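PDB 4ANO: ESSB from Geobacillus thermodenitrificans, which is an integral membrane component of the type VII secretion system, represented here by its cytoplasmic fragment, and probably takes part in protein export across the membrane. Local coordinates for residues A[87-98]-A[148-157]; A[175-183]-A[191-199]. All coordinates share one frame; numbering follows the deposited sequence. Where two conformers were deposited one is given.

Contact 1 (A[87-98]-A[148-157]); sequences RIRAAIHLVSKV and VKATVLALTE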
loop_
_atom_site.group_PDB
_atom_site.type_symbol
_atom_site.label_atom_id
_atom_site.label_comp_id
_atom_site.label_asym_id
_atom_site.label_seq_id
_atom_site.Cartn_x
_atom_site.Cartn_y
_atom_site.Cartn_z
ATOM N N ARG A 87 -9.838 -5.338 10.016
ATOM C CA ARG A 87 -8.957 -5.430 8.825
ATOM C C ARG A 87 -9.688 -5.269 7.494
ATOM O O ARG A 87 -9.139 -4.680 6.540
ATOM C CB ARG A 87 -8.178 -6.743 8.895
ATOM C CG ARG A 87 -6.997 -6.703 9.882
ATOM C CD ARG A 87 -6.849 -8.006 10.712
ATOM N NE ARG A 87 -6.860 -9.280 9.963
ATOM C CZ ARG A 87 -7.147 -10.460 10.525
ATOM N NH1 ARG A 87 -7.458 -10.538 11.811
ATOM N NH2 ARG A 87 -7.131 -11.590 9.795
ATOM N N ILE A 88 -10.902 -5.817 7.369
ATOM C CA ILE A 88 -11.641 -5.677 6.070
ATOM C C ILE A 88 -12.063 -4.231 5.887
ATOM O O ILE A 88 -12.055 -3.723 4.749
ATOM C CB ILE A 88 -12.948 -6.530 6.016
ATOM C CG1 ILE A 88 -12.578 -7.999 6.014
ATOM C CG2 ILE A 88 -13.836 -6.159 4.707
ATOM C CD1 ILE A 88 -13.839 -8.865 6.405
ATOM N N ARG A 89 -12.359 -3.520 6.991
ATOM C CA ARG A 89 -12.787 -2.113 6.841
ATOM C C ARG A 89 -11.594 -1.319 6.378
ATOM O O ARG A 89 -11.749 -0.411 5.540
ATOM C CB ARG A 89 -13.369 -1.546 8.152
ATOM C CG ARG A 89 -14.913 -1.836 8.276
ATOM C CD ARG A 89 -15.470 -1.446 9.675
ATOM N NE ARG A 89 -16.873 -1.886 9.895
ATOM C CZ ARG A 89 -17.444 -2.061 11.105
ATOM N NH1 ARG A 89 -16.753 -1.849 12.228
ATOM N NH2 ARG A 89 -18.720 -2.464 11.206
ATOM N N ALA A 90 -10.422 -1.592 6.977
ATOM C CA ALA A 90 -9.167 -0.987 6.588
ATOM C C ALA A 90 -8.830 -1.182 5.115
ATOM O O ALA A 90 -8.326 -0.241 4.434
ATOM C CB ALA A 90 -8.001 -1.474 7.483
ATOM N N ALA A 91 -9.124 -2.378 4.628
ATOM C CA ALA A 91 -8.841 -2.773 3.252
ATOM C C ALA A 91 -9.779 -2.023 2.311
ATOM O O ALA A 91 -9.366 -1.548 1.261
ATOM C CB ALA A 91 -8.992 -4.265 3.078
ATOM N N ILE A 92 -11.036 -1.860 2.727
ATOM C CA ILE A 92 -11.957 -0.998 1.963
ATOM C C ILE A 92 -11.508 0.459 1.802
ATOM O O ILE A 92 -11.533 1.001 0.678
ATOM C CB ILE A 92 -13.422 -1.138 2.531
ATOM C CG1 ILE A 92 -13.924 -2.586 2.334
ATOM C CG2 ILE A 92 -14.349 -0.119 1.909
ATOM C CD1 ILE A 92 -15.311 -2.885 2.992
ATOM N N HIS A 93 -11.063 1.080 2.874
ATOM C CA HIS A 93 -10.497 2.408 2.783
ATOM C C HIS A 93 -9.277 2.446 1.866
ATOM O O HIS A 93 -9.121 3.386 1.112
ATOM C CB HIS A 93 -10.033 2.925 4.140
ATOM C CG HIS A 93 -11.120 3.058 5.170
ATOM N ND1 HIS A 93 -10.937 2.661 6.474
ATOM C CD2 HIS A 93 -12.381 3.554 5.103
ATOM C CE1 HIS A 93 -12.040 2.887 7.172
ATOM N NE2 HIS A 93 -12.940 3.413 6.360
ATOM N N LEU A 94 -8.409 1.448 1.935
ATOM C CA LEU A 94 -7.271 1.351 0.998
ATOM C C LEU A 94 -7.716 1.325 -0.451
ATOM O O LEU A 94 -7.217 2.083 -1.307
ATOM C CB LEU A 94 -6.416 0.087 1.308
ATOM C CG LEU A 94 -5.246 -0.101 0.317
ATOM C CD1 LEU A 94 -4.218 1.001 0.372
ATOM C CD2 LEU A 94 -4.516 -1.439 0.681
ATOM N N VAL A 95 -8.703 0.502 -0.741
ATOM C CA VAL A 95 -9.118 0.333 -2.150
ATOM C C VAL A 95 -9.780 1.641 -2.586
ATOM O O VAL A 95 -9.512 2.122 -3.653
ATOM C CB VAL A 95 -10.102 -0.873 -2.317
ATOM C CG1 VAL A 95 -10.648 -0.931 -3.737
ATOM C CG2 VAL A 95 -9.394 -2.174 -1.935
ATOM N N SER A 96 -10.546 2.271 -1.701
ATOM C CA SER A 96 -11.128 3.597 -2.013
ATOM C C SER A 96 -10.132 4.762 -2.255
ATOM O O SER A 96 -10.477 5.776 -2.892
ATOM C CB SER A 96 -12.170 3.987 -0.953
ATOM O OG SER A 96 -11.550 4.602 0.179
ATOM N N LYS A 97 -8.894 4.621 -1.774
ATOM C CA LYS A 97 -7.894 5.691 -1.874
ATOM C C LYS A 97 -7.105 5.619 -3.154
ATOM O O LYS A 97 -6.627 6.639 -3.649
ATOM C CB LYS A 97 -6.916 5.640 -0.710
ATOM C CG LYS A 97 -5.775 6.575 -0.851
ATOM C CD LYS A 97 -5.276 7.063 0.474
ATOM C CE LYS A 97 -3.876 7.578 0.299
ATOM N NZ LYS A 97 -3.734 8.766 -0.625
ATOM N N VAL A 98 -6.967 4.409 -3.686
ATOM C CA VAL A 98 -6.172 4.219 -4.862
ATOM C C VAL A 98 -7.030 4.000 -6.092
ATOM O O VAL A 98 -6.495 3.868 -7.191
ATOM C CB VAL A 98 -5.193 3.058 -4.699
ATOM C CG1 VAL A 98 -4.266 3.342 -3.509
ATOM C CG2 VAL A 98 -5.943 1.720 -4.552
ATOM N N VAL A 148 -2.725 -4.241 -4.994
ATOM C CA VAL A 148 -3.831 -4.032 -4.074
ATOM C C VAL A 148 -4.472 -5.350 -3.602
ATOM O O VAL A 148 -4.719 -5.542 -2.410
ATOM C CB VAL A 148 -4.935 -3.091 -4.707
ATOM C CG1 VAL A 148 -6.260 -3.103 -3.885
ATOM C CG2 VAL A 148 -4.446 -1.590 -4.785
ATOM N N LYS A 149 -4.677 -6.287 -4.552
ATOM C CA LYS A 149 -5.291 -7.593 -4.226
ATOM C C LYS A 149 -4.373 -8.326 -3.216
ATOM O O LYS A 149 -4.856 -8.848 -2.184
ATOM C CB LYS A 149 -5.462 -8.422 -5.496
ATOM C CG LYS A 149 -6.665 -7.955 -6.378
ATOM C CD LYS A 149 -6.577 -8.695 -7.752
ATOM C CE LYS A 149 -7.831 -8.507 -8.615
ATOM N NZ LYS A 149 -7.588 -9.073 -10.003
ATOM N N ALA A 150 -3.065 -8.308 -3.496
ATOM C CA ALA A 150 -2.130 -9.035 -2.641
ATOM C C ALA A 150 -2.099 -8.381 -1.263
ATOM O O ALA A 150 -1.984 -9.068 -0.237
ATOM C CB ALA A 150 -0.773 -9.123 -3.237
ATOM N N THR A 151 -2.058 -7.038 -1.250
ATOM C CA THR A 151 -2.006 -6.271 0.037
ATOM C C THR A 151 -3.272 -6.483 0.882
ATOM O O THR A 151 -3.247 -6.735 2.111
ATOM C CB THR A 151 -1.759 -4.791 -0.196
ATOM O OG1 THR A 151 -0.499 -4.692 -0.875
ATOM C CG2 THR A 151 -1.736 -4.065 1.160
ATOM N N VAL A 152 -4.418 -6.428 0.227
ATOM C CA VAL A 152 -5.674 -6.684 0.925
ATOM C C VAL A 152 -5.742 -8.137 1.439
ATOM O O VAL A 152 -6.157 -8.327 2.617
ATOM C CB VAL A 152 -6.809 -6.461 -0.110
ATOM C CG1 VAL A 152 -8.162 -7.077 0.389
ATOM C CG2 VAL A 152 -6.965 -4.956 -0.351
ATOM N N LEU A 153 -5.321 -9.115 0.633
ATOM C CA LEU A 153 -5.273 -10.521 1.138
ATOM C C LEU A 153 -4.299 -10.675 2.280
ATOM O O LEU A 153 -4.550 -11.355 3.289
ATOM C CB LEU A 153 -4.944 -11.520 0.039
ATOM C CG LEU A 153 -6.128 -11.632 -0.931
ATOM C CD1 LEU A 153 -5.786 -12.357 -2.224
ATOM C CD2 LEU A 153 -7.309 -12.192 -0.282
ATOM N N ALA A 154 -3.135 -10.062 2.173
ATOM C CA ALA A 154 -2.194 -10.087 3.283
ATOM C C ALA A 154 -2.792 -9.460 4.567
ATOM O O ALA A 154 -2.495 -9.913 5.670
ATOM C CB ALA A 154 -0.919 -9.402 2.929
ATOM N N LEU A 155 -3.607 -8.434 4.430
ATOM C CA LEU A 155 -4.148 -7.764 5.601
ATOM C C LEU A 155 -5.348 -8.544 6.227
ATOM O O LEU A 155 -5.487 -8.559 7.465
ATOM C CB LEU A 155 -4.600 -6.386 5.180
ATOM C CG LEU A 155 -5.204 -5.467 6.228
ATOM C CD1 LEU A 155 -4.124 -5.252 7.286
ATOM C CD2 LEU A 155 -5.608 -4.155 5.613
ATOM N N THR A 156 -6.167 -9.155 5.374
ATOM C CA THR A 156 -7.484 -9.700 5.758
ATOM C C THR A 156 -7.383 -11.188 6.022
ATOM O O THR A 156 -7.372 -11.585 7.147
ATOM C CB THR A 156 -8.584 -9.402 4.708
ATOM O OG1 THR A 156 -8.197 -9.919 3.411
ATOM C CG2 THR A 156 -8.781 -7.880 4.569
ATOM N N GLU A 157 -7.372 -11.982 4.965
ATOM C CA GLU A 157 -7.158 -13.443 5.027
ATOM C C GLU A 157 -5.893 -13.757 5.812
ATOM O O GLU A 157 -5.909 -14.565 6.766
ATOM C CB GLU A 157 -7.003 -13.989 3.617
ATOM C CG GLU A 157 -6.929 -15.516 3.551
ATOM C CD GLU A 157 -8.160 -16.145 2.897
ATOM O OE1 GLU A 157 -9.320 -15.821 3.280
ATOM O OE2 GLU A 157 -7.941 -16.990 1.994
#
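In the helical part of the EssB cytoplasmic fragment, a buried antiparallel helix pair brings Arg87 and Ala91 of 87-98 against Leu155, Thr156 and Val152 of 148-157. Arg87 works where the second helix runs out. Its side chain, bent at chi2 and chi3, brings the guanidinium edge to two successive carbonyls: NE donates to Leu155 O at 2.9 Å, in the carbonyl plane, and NH2 reaches Thr156 O at 2.7 Å, with the oxygen tilted somewhat from the guanidinium plane. Two N-H groups thus fix the rotation of the guanidinium and occupy carbonyls at and just past the end of the helix, while NH1 turns to Thr82 O. The positive group would probably also suit the negative end of the helix dipole, although the guanidinium of Arg80 lies close by.

The axes of the two segments are 9.5 Å apart at closest approach, with 162° between their directions. Ala91 lies at the interface, where its CB meets Thr156 CG2 at 3.9 Å and Val152 CG1 at 4.0 Å. Thr156 OG1 lies between its own backbone N and carbonyl carbon (chi1 57°), where it bonds back to Val152 O; CG2 is left to face Ala91 and Ile88. Farther along, Val95 CG2 touches both Val148 CG1 and Val152 CG2, and Leu94 and Thr151 cross at about a right angle, CD2 of the leucine against CG2 of the threonine. Val98 CG2 and Val148 CG2 meet tip to tip at 3.6 Å.

Contact 2 (A[175-183]-A[191-199]); sequences SPIAKELWQ and LAVLEKWVD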
loop_
_atom_site.group_PDB
_atom_site.type_symbol
_atom_site.label_atom_id
_atom_site.label_comp_id
_atom_site.label_asym_id
_atom_site.label_seq_id
_atom_site.Cartn_x
_atom_site.Cartn_y
_atom_site.Cartn_z
ATOM N N SER A 175 -8.777 -19.534 -0.868
ATOM C CA SER A 175 -10.092 -19.606 -0.177
ATOM C C SER A 175 -11.249 -18.969 -1.015
ATOM O O SER A 175 -10.981 -18.246 -1.973
ATOM C CB SER A 175 -9.993 -18.968 1.193
ATOM O OG SER A 175 -10.033 -17.557 1.101
ATOM N N PRO A 176 -12.536 -19.254 -0.681
ATOM C CA PRO A 176 -13.593 -18.736 -1.593
ATOM C C PRO A 176 -13.614 -17.189 -1.854
ATOM O O PRO A 176 -13.581 -16.762 -3.022
ATOM C CB PRO A 176 -14.885 -19.245 -0.956
ATOM C CG PRO A 176 -14.454 -20.508 -0.296
ATOM C CD PRO A 176 -13.068 -20.305 0.216
ATOM N N ILE A 177 -13.710 -16.385 -0.792
ATOM C CA ILE A 177 -13.645 -14.913 -0.944
ATOM C C ILE A 177 -12.311 -14.427 -1.523
ATOM O O ILE A 177 -12.276 -13.491 -2.340
ATOM C CB ILE A 177 -13.990 -14.144 0.373
ATOM C CG1 ILE A 177 -14.488 -12.706 0.040
ATOM C CG2 ILE A 177 -12.757 -14.109 1.335
ATOM C CD1 ILE A 177 -16.066 -12.602 -0.108
ATOM N N ALA A 178 -11.205 -15.031 -1.089
ATOM C CA ALA A 178 -9.939 -14.749 -1.714
ATOM C C ALA A 178 -10.054 -14.943 -3.211
ATOM O O ALA A 178 -9.642 -14.075 -3.981
ATOM C CB ALA A 178 -8.842 -15.613 -1.139
ATOM N N LYS A 179 -10.685 -16.059 -3.616
ATOM C CA LYS A 179 -10.825 -16.415 -5.042
ATOM C C LYS A 179 -11.618 -15.366 -5.774
ATOM O O LYS A 179 -11.283 -14.994 -6.893
ATOM C CB LYS A 179 -11.512 -17.803 -5.238
ATOM C CG LYS A 179 -11.688 -18.164 -6.750
ATOM C CD LYS A 179 -12.515 -19.425 -7.021
ATOM C CE LYS A 179 -12.371 -19.833 -8.500
ATOM N NZ LYS A 179 -12.803 -21.237 -8.629
ATOM N N GLU A 180 -12.655 -14.877 -5.111
ATOM C CA GLU A 180 -13.453 -13.793 -5.617
ATOM C C GLU A 180 -12.607 -12.547 -5.783
ATOM O O GLU A 180 -12.719 -11.826 -6.785
ATOM C CB GLU A 180 -14.568 -13.490 -4.641
ATOM C CG GLU A 180 -15.784 -14.370 -4.863
ATOM C CD GLU A 180 -17.004 -13.882 -4.096
ATOM O OE1 GLU A 180 -17.530 -12.796 -4.449
ATOM O OE2 GLU A 180 -17.437 -14.595 -3.168
ATOM N N LEU A 181 -11.765 -12.262 -4.789
ATOM C CA LEU A 181 -10.866 -11.098 -4.906
ATOM C C LEU A 181 -9.867 -11.184 -6.066
ATOM O O LEU A 181 -9.826 -10.249 -6.871
ATOM C CB LEU A 181 -10.163 -10.795 -3.594
ATOM C CG LEU A 181 -10.879 -10.202 -2.384
ATOM C CD1 LEU A 181 -10.071 -10.607 -1.208
ATOM C CD2 LEU A 181 -10.883 -8.697 -2.421
ATOM N N TRP A 182 -9.098 -12.277 -6.208
ATOM C CA TRP A 182 -8.220 -12.439 -7.406
ATOM C C TRP A 182 -8.936 -12.354 -8.733
ATOM O O TRP A 182 -8.371 -11.828 -9.729
ATOM C CB TRP A 182 -7.454 -13.761 -7.392
ATOM C CG TRP A 182 -6.387 -13.734 -6.480
ATOM C CD1 TRP A 182 -6.203 -14.551 -5.415
ATOM C CD2 TRP A 182 -5.296 -12.811 -6.487
ATOM N NE1 TRP A 182 -5.055 -14.205 -4.749
ATOM C CE2 TRP A 182 -4.485 -13.127 -5.377
ATOM C CE3 TRP A 182 -4.946 -11.719 -7.296
ATOM C CZ2 TRP A 182 -3.330 -12.409 -5.077
ATOM C CZ3 TRP A 182 -3.798 -11.013 -6.995
ATOM C CH2 TRP A 182 -2.999 -11.365 -5.901
ATOM N N GLN A 183 -10.155 -12.906 -8.748
ATOM C CA GLN A 183 -11.014 -12.923 -9.924
ATOM C C GLN A 183 -11.377 -11.530 -10.416
ATOM O O GLN A 183 -11.533 -11.318 -11.616
ATOM C CB GLN A 183 -12.302 -13.697 -9.631
ATOM C CG GLN A 183 -12.204 -15.174 -9.787
ATOM C CD GLN A 183 -13.558 -15.806 -9.670
ATOM O OE1 GLN A 183 -14.505 -15.386 -10.331
ATOM N NE2 GLN A 183 -13.670 -16.792 -8.808
ATOM N N LEU A 191 -13.651 -3.749 -4.776
ATOM C CA LEU A 191 -14.448 -3.076 -3.747
ATOM C C LEU A 191 -15.810 -3.774 -3.522
ATOM O O LEU A 191 -16.194 -4.012 -2.369
ATOM C CB LEU A 191 -14.581 -1.590 -4.054
ATOM C CG LEU A 191 -15.339 -0.786 -3.001
ATOM C CD1 LEU A 191 -14.459 -0.697 -1.783
ATOM C CD2 LEU A 191 -15.660 0.608 -3.500
ATOM N N ALA A 192 -16.506 -4.188 -4.589
ATOM C CA ALA A 192 -17.768 -4.974 -4.411
ATOM C C ALA A 192 -17.623 -6.273 -3.623
ATOM O O ALA A 192 -18.526 -6.607 -2.799
ATOM C CB ALA A 192 -18.383 -5.272 -5.752
ATOM N N VAL A 193 -16.512 -6.996 -3.857
ATOM C CA VAL A 193 -16.245 -8.301 -3.222
ATOM C C VAL A 193 -16.026 -8.033 -1.723
ATOM O O VAL A 193 -16.687 -8.644 -0.849
ATOM C CB VAL A 193 -14.992 -9.050 -3.819
ATOM C CG1 VAL A 193 -14.525 -10.154 -2.884
ATOM C CG2 VAL A 193 -15.293 -9.615 -5.315
ATOM N N LEU A 194 -15.163 -7.066 -1.424
ATOM C CA LEU A 194 -14.970 -6.637 -0.041
ATOM C C LEU A 194 -16.269 -6.214 0.642
ATOM O O LEU A 194 -16.437 -6.501 1.849
ATOM C CB LEU A 194 -13.938 -5.531 0.104
ATOM C CG LEU A 194 -12.504 -5.919 -0.204
ATOM C CD1 LEU A 194 -11.650 -4.688 -0.307
ATOM C CD2 LEU A 194 -11.970 -6.814 0.961
ATOM N N GLU A 195 -17.165 -5.541 -0.087
ATOM C CA GLU A 195 -18.351 -5.030 0.570
ATOM C C GLU A 195 -19.257 -6.158 0.992
ATOM O O GLU A 195 -19.824 -6.133 2.084
ATOM C CB GLU A 195 -19.114 -4.060 -0.293
ATOM C CG GLU A 195 -19.791 -3.017 0.606
ATOM C CD GLU A 195 -18.825 -1.928 1.000
ATOM O OE1 GLU A 195 -18.217 -1.350 0.079
ATOM O OE2 GLU A 195 -18.684 -1.643 2.202
ATOM N N LYS A 196 -19.406 -7.171 0.141
ATOM C CA LYS A 196 -20.212 -8.330 0.540
ATOM C C LYS A 196 -19.545 -9.065 1.711
ATOM O O LYS A 196 -20.239 -9.592 2.624
ATOM C CB LYS A 196 -20.474 -9.279 -0.644
ATOM C CG LYS A 196 -21.566 -10.310 -0.374
ATOM C CD LYS A 196 -21.617 -11.395 -1.457
ATOM C CE LYS A 196 -20.943 -12.704 -1.025
ATOM N NZ LYS A 196 -19.457 -12.534 -0.919
ATOM N N TRP A 197 -18.213 -9.092 1.701
ATOM C CA TRP A 197 -17.456 -9.713 2.813
ATOM C C TRP A 197 -17.610 -8.979 4.143
ATOM O O TRP A 197 -17.794 -9.631 5.171
ATOM C CB TRP A 197 -15.991 -9.811 2.466
ATOM C CG TRP A 197 -15.189 -10.707 3.416
ATOM C CD1 TRP A 197 -15.645 -11.555 4.408
ATOM C CD2 TRP A 197 -13.797 -10.896 3.345
ATOM N NE1 TRP A 197 -14.585 -12.201 5.001
ATOM C CE2 TRP A 197 -13.437 -11.804 4.360
ATOM C CE3 TRP A 197 -12.796 -10.338 2.552
ATOM C CZ2 TRP A 197 -12.125 -12.187 4.571
ATOM C CZ3 TRP A 197 -11.510 -10.707 2.765
ATOM C CH2 TRP A 197 -11.169 -11.623 3.746
ATOM N N VAL A 198 -17.594 -7.641 4.145
ATOM C CA VAL A 198 -17.568 -6.902 5.450
ATOM C C VAL A 198 -18.980 -7.103 6.046
ATOM O O VAL A 198 -19.108 -7.303 7.268
ATOM C CB VAL A 198 -17.257 -5.366 5.334
ATOM C CG1 VAL A 198 -18.383 -4.613 4.686
ATOM C CG2 VAL A 198 -16.927 -4.727 6.732
ATOM N N ASP A 199 -20.009 -7.085 5.181
ATOM C CA ASP A 199 -21.405 -7.334 5.632
ATOM C C ASP A 199 -21.517 -8.701 6.311
ATOM O O ASP A 199 -22.078 -8.827 7.400
ATOM C CB ASP A 199 -22.453 -7.262 4.473
ATOM C CG ASP A 199 -22.736 -5.822 3.994
ATOM O OD1 ASP A 199 -22.326 -4.865 4.690
ATOM O OD2 ASP A 199 -23.352 -5.648 2.892
#
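Ile177 and Trp197 make the aromatic contact between 175-183 and 191-199. The methyl CG2 of Ile177 sits over one face of the indole, 3.6 Å from the centroid of the six-membered ring and only 3° off its normal, a CH-pi interaction of nearly ideal direction. With CG1 anti to the backbone N (chi1 -156°), the other branch of Ile177 runs along the same ring toward its root, where CD1 packs on Trp197 CB at 3.8 Å. The isoleucine therefore covers one face of the ring from the benzene part to the attachment. Leu181 CD1 approaches the ring obliquely, near CZ3.

Aliphatic packing continues through Val193, whose CG1 is shared by three residues of the facing helix: it lies 3.7 Å from Leu181 CG, and also touches Ile177 CG1 and Glu180 CB. Leu181 CD2 passes on to Leu194 CG at 3.9 Å, the two side chains crossing at about a right angle.

Charge enters at the more exposed margin. Lys196, bent at chi3 and chi4, brings NZ to 3.7 Å from Glu180 OE2, a long salt bridge that probably adds only modestly to the pairing; Glu200 offers the same amine a second, weak ion pair. On its way NZ also comes close to Ile177 CD1.

Segments 176-183 and 191-199 run at 159° to one another. With apolar side chains within and a long ion pair at the more exposed margin, helices 176-183 and 187-207, joined by a short connection, form an antiparallel helical hairpin.

How the contacts relate
Contact 1 and contact 2 show how two antiparallel helix pairs can be built into one bundle. Their centres lie about 11 Å apart, and contact 1 closes along the chain before contact 2 opens. A polar link joins them where Lys149 NZ reaches Trp182 O, 2.9 Å away, near the C-terminal end of helix 176-183; at its N-cap the over-short approach of Glu157 OE2 to Ser175 OG is doubtful. Between these, Leu153 packs on Ala178, Leu181 and Trp182. Helix 187-207 also covers contact 1, with Trp197 touching Ile88 and Thr156, and Leu194 touching Val152. Contact 1 is the more central, its centre about 8 Å from the centre of the chain, against about 18 Å for the centre of contact 2.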